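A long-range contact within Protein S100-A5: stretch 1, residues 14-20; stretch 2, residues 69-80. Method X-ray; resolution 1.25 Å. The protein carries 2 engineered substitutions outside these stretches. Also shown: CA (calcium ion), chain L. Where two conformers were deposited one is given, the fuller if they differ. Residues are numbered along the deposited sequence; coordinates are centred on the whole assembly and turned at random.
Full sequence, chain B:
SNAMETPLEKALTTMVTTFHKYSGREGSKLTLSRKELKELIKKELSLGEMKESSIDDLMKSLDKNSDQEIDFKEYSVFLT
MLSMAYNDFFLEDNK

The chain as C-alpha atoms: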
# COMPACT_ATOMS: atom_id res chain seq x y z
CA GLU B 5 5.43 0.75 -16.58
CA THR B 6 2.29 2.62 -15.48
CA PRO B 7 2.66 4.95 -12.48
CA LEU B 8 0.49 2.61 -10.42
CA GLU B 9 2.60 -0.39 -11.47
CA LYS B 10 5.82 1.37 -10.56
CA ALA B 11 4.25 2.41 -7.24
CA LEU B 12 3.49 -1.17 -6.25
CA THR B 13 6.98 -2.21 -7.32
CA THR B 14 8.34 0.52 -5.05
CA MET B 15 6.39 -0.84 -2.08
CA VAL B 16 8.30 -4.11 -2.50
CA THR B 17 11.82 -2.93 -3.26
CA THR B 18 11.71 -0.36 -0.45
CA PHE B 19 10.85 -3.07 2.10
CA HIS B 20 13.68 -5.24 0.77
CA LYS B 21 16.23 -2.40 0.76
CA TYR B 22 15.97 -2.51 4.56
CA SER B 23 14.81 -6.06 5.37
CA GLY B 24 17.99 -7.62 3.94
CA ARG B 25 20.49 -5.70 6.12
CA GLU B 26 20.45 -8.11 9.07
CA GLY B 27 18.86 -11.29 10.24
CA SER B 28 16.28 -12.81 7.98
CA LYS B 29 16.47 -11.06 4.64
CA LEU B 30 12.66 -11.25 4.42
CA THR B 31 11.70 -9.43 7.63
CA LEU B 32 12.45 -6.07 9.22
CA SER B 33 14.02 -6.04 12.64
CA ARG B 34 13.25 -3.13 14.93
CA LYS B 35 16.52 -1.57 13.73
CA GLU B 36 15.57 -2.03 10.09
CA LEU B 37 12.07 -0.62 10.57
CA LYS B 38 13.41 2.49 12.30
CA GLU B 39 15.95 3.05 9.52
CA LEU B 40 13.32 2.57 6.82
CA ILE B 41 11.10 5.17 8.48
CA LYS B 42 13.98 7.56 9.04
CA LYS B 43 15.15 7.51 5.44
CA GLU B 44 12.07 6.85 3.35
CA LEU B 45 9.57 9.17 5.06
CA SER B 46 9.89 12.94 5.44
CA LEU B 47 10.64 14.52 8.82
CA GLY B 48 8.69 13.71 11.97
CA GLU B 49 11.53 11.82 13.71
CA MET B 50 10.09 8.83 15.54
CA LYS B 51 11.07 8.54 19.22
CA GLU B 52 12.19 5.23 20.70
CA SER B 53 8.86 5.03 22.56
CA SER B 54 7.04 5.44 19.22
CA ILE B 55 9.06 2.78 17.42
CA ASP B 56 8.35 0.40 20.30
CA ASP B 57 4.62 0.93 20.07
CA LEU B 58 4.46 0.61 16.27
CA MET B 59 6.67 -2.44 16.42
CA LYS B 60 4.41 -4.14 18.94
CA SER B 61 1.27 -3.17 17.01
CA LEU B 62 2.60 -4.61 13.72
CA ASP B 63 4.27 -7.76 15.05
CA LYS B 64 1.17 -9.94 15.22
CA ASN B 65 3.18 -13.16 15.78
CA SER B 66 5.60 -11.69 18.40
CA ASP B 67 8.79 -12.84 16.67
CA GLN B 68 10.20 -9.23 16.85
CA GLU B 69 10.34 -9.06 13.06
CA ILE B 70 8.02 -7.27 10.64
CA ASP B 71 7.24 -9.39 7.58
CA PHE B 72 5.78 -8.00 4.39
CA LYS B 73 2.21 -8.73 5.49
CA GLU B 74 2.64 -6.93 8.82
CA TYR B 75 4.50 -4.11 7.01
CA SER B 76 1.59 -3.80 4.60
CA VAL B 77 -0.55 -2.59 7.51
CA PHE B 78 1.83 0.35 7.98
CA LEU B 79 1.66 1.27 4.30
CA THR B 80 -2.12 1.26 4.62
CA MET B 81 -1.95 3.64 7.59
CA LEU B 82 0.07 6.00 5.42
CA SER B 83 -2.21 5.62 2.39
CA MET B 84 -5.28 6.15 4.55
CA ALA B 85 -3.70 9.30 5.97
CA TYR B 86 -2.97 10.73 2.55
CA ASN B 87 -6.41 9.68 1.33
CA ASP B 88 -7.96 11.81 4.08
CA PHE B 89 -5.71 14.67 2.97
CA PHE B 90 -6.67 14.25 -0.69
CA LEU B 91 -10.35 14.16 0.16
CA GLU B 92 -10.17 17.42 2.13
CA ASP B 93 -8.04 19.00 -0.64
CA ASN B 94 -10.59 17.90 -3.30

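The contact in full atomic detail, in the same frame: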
# COMPACT_ATOMS: atom_id res chain seq x y z
N THR B 14 7.60 -0.23 -6.05
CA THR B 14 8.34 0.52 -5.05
C THR B 14 8.00 0.05 -3.64
O THR B 14 8.88 -0.01 -2.78
CB THR B 14 8.06 2.01 -5.28
OG1 THR B 14 8.81 2.44 -6.43
CG2 THR B 14 8.39 2.87 -4.07
N MET B 15 6.75 -0.31 -3.39
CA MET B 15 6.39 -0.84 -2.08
C MET B 15 7.28 -2.01 -1.73
O MET B 15 7.70 -2.16 -0.58
CB MET B 15 4.94 -1.32 -2.07
CG MET B 15 3.90 -0.27 -2.32
SD MET B 15 3.97 1.04 -1.11
CE MET B 15 4.96 2.20 -2.02
N VAL B 16 7.56 -2.87 -2.71
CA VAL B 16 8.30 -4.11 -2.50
C VAL B 16 9.79 -3.83 -2.35
O VAL B 16 10.43 -4.28 -1.39
CB VAL B 16 8.02 -5.09 -3.67
CG1 VAL B 16 8.84 -6.38 -3.53
CG2 VAL B 16 6.50 -5.37 -3.78
N THR B 17 10.39 -3.14 -3.31
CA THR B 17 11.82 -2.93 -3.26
C THR B 17 12.22 -2.06 -2.07
O THR B 17 13.31 -2.25 -1.52
CB THR B 17 12.31 -2.32 -4.57
OG1 THR B 17 11.80 -1.00 -4.73
CG2 THR B 17 11.83 -3.15 -5.73
N THR B 18 11.37 -1.13 -1.64
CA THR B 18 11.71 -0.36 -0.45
C THR B 18 11.82 -1.27 0.77
O THR B 18 12.81 -1.22 1.50
CB THR B 18 10.71 0.78 -0.20
OG1 THR B 18 10.79 1.75 -1.25
CG2 THR B 18 11.02 1.46 1.14
N PHE B 19 10.80 -2.10 1.01
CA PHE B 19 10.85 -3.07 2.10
C PHE B 19 12.17 -3.82 2.07
O PHE B 19 12.88 -3.89 3.07
CB PHE B 19 9.67 -4.04 1.96
CG PHE B 19 9.63 -5.11 2.99
CD1 PHE B 19 9.12 -4.88 4.25
CD2 PHE B 19 10.10 -6.37 2.71
CE1 PHE B 19 9.08 -5.89 5.20
CE2 PHE B 19 10.07 -7.37 3.66
CZ PHE B 19 9.55 -7.12 4.90
N HIS B 20 12.52 -4.36 0.90
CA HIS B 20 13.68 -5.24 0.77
C HIS B 20 14.99 -4.48 0.91
O HIS B 20 15.96 -5.04 1.42
CB HIS B 20 13.58 -6.00 -0.55
CG HIS B 20 12.64 -7.16 -0.48
ND1 HIS B 20 13.01 -8.40 -0.01
CD2 HIS B 20 11.32 -7.25 -0.77
CE1 HIS B 20 11.97 -9.21 -0.02
NE2 HIS B 20 10.93 -8.54 -0.50
N GLU B 69 10.03 -9.36 14.44
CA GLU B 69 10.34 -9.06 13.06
C GLU B 69 9.04 -8.65 12.39
O GLU B 69 7.97 -9.15 12.74
CB GLU B 69 10.87 -10.29 12.34
CG GLU B 69 12.08 -10.90 12.97
CD GLU B 69 13.38 -10.21 12.58
OE1 GLU B 69 14.36 -10.34 13.34
OE2 GLU B 69 13.42 -9.55 11.53
N ILE B 70 9.15 -7.75 11.42
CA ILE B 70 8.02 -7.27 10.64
C ILE B 70 8.14 -7.86 9.25
O ILE B 70 9.02 -7.47 8.48
CB ILE B 70 8.00 -5.73 10.56
CG1 ILE B 70 8.05 -5.14 11.96
CG2 ILE B 70 6.78 -5.23 9.81
CD1 ILE B 70 7.02 -5.71 12.89
N ASP B 71 7.26 -8.79 8.90
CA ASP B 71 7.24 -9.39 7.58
C ASP B 71 6.43 -8.53 6.62
O ASP B 71 5.83 -7.54 7.01
CB ASP B 71 6.76 -10.84 7.64
CG ASP B 71 5.30 -10.99 8.07
OD1 ASP B 71 4.59 -9.97 8.19
OD2 ASP B 71 4.85 -12.15 8.25
N PHE B 72 6.43 -8.89 5.34
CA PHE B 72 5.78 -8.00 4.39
C PHE B 72 4.30 -7.83 4.69
O PHE B 72 3.74 -6.76 4.46
CB PHE B 72 6.00 -8.48 2.97
CG PHE B 72 5.50 -7.52 1.94
CD1 PHE B 72 6.23 -6.41 1.60
CD2 PHE B 72 4.28 -7.71 1.33
CE1 PHE B 72 5.76 -5.53 0.67
CE2 PHE B 72 3.81 -6.82 0.41
CZ PHE B 72 4.55 -5.72 0.09
N LYS B 73 3.64 -8.85 5.21
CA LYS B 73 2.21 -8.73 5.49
C LYS B 73 1.95 -7.76 6.63
O LYS B 73 1.06 -6.91 6.56
CB LYS B 73 1.63 -10.08 5.82
CG LYS B 73 0.24 -10.02 6.38
CD LYS B 73 -0.40 -11.39 6.35
CE LYS B 73 -1.70 -11.36 7.09
NZ LYS B 73 -2.23 -12.73 7.36
N GLU B 74 2.72 -7.89 7.72
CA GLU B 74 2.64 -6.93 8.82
C GLU B 74 3.02 -5.53 8.36
O GLU B 74 2.39 -4.54 8.76
CB GLU B 74 3.60 -7.38 9.92
CG GLU B 74 3.19 -8.71 10.54
CD GLU B 74 4.25 -9.35 11.43
OE1 GLU B 74 5.46 -9.18 11.18
OE2 GLU B 74 3.86 -10.07 12.38
N TYR B 75 4.08 -5.41 7.54
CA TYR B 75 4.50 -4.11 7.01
C TYR B 75 3.45 -3.50 6.10
O TYR B 75 3.37 -2.28 5.97
CB TYR B 75 5.84 -4.29 6.26
CG TYR B 75 6.20 -3.29 5.16
CD1 TYR B 75 7.02 -2.20 5.43
CD2 TYR B 75 5.78 -3.48 3.85
CE1 TYR B 75 7.38 -1.29 4.43
CE2 TYR B 75 6.13 -2.58 2.84
CZ TYR B 75 6.95 -1.49 3.12
OH TYR B 75 7.32 -0.59 2.12
N SER B 76 2.64 -4.33 5.46
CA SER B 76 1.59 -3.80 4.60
C SER B 76 0.53 -3.04 5.38
O SER B 76 -0.17 -2.21 4.79
CB SER B 76 0.99 -4.98 3.88
OG SER B 76 1.99 -5.65 3.16
N VAL B 77 0.40 -3.32 6.68
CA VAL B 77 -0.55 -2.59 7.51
C VAL B 77 -0.06 -1.17 7.75
O VAL B 77 -0.86 -0.24 7.86
CB VAL B 77 -0.77 -3.33 8.84
CG1 VAL B 77 -1.64 -2.51 9.75
CG2 VAL B 77 -1.38 -4.67 8.60
N PHE B 78 1.26 -0.99 7.84
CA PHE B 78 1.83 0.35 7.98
C PHE B 78 1.62 1.17 6.72
O PHE B 78 1.18 2.32 6.78
CB PHE B 78 3.31 0.21 8.36
CG PHE B 78 4.01 1.51 8.65
CD1 PHE B 78 3.48 2.44 9.51
CD2 PHE B 78 5.22 1.80 8.04
CE1 PHE B 78 4.14 3.61 9.75
CE2 PHE B 78 5.87 2.99 8.30
CZ PHE B 78 5.33 3.87 9.15
N LEU B 79 1.91 0.58 5.56
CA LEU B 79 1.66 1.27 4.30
C LEU B 79 0.21 1.72 4.20
O LEU B 79 -0.08 2.82 3.73
CB LEU B 79 1.99 0.35 3.12
CG LEU B 79 3.45 -0.05 2.88
CD1 LEU B 79 3.54 -0.97 1.68
CD2 LEU B 79 4.29 1.16 2.67
N THR B 80 -0.72 0.88 4.63
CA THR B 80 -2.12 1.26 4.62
C THR B 80 -2.40 2.43 5.56
O THR B 80 -3.19 3.32 5.22
CB THR B 80 -2.98 0.05 4.98
OG1 THR B 80 -2.68 -1.03 4.10
CG2 THR B 80 -4.42 0.37 4.81
CA CA L . 6.30 -10.66 12.96
O HOH W 1 6.93 -12.15 11.32

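What holds the centre of this contact together? Phe-19, pointing toward the second stretch, gives up more surface to the contact than any other residue here, and its ring takes part in two edge-to-face pairs. The edge of Phe-72 meets the face of Phe-19, with the centroids 5.5 Å apart, the planes at 88° and the closest side-chain approach 3.9 Å from Phe-19 CG to Phe-72 CD1. Phe-19 in turn directs its own edge to the face of Tyr-75, at a centroid separation of 4.8 Å and a less steep angle of 58°; here Phe-19 CD1 comes within 3.4 Å of Tyr-75 CG. Two CH-pi contacts tighten the cluster: Phe-72 CA lies 4.3 Å from the centroid of the Phe-19 ring, and Phe-19 CB lies 4.1 Å from that of Tyr-75.

How does the packing continue away from these rings? One helical turn before Phe-19, Met-15 reaches Leu-79, one turn beyond Tyr-75, with Met-15 SD 3.5 Å from Leu-79 CD1. Val-16 adds a looser touch, its CG2 atom 4.3 Å from Phe-72 CZ. The helix axes cross at 116° and approach no closer than 11.5 Å, so large side chains fill the space between them.

Where does the apolar surface meet polar atoms? The tip of the Phe-19 ring reaches the segment leading into the second helix: Phe-19 CZ is 3.6 Å from Ile-70 O, which lies at the ring edge, and also 3.6 Å from Phe-72 N. At the far end of Tyr-75, the hydroxyl OH stands 3.1 Å from Met-15 O, a carbonyl whose bond from Phe-19 N is weak at 3.5 Å. Apolar packing thus dominates the contact between the stretches.

What fixes the polar start of the second helix? Asp-71 is its N-cap: Glu-74 N donates to Asp-71 OD1 at 2.8 Å, while Asp-71 N donates back to Glu-74 OE1 at 2.9 Å, so the two residues clasp each other reciprocally. Glu-74 also binds the calcium ion through both carboxylate oxygens, OE1 at 2.5 Å and OE2 at 2.6 Å from CA. Glu-69 O, 2.3 Å from the ion CA, joins a water and ligands elsewhere in the structure. The same short segment therefore borders the Phe-19 ring through Ile-70 and Asp-71 and connects, through its neighbours, to the metal site.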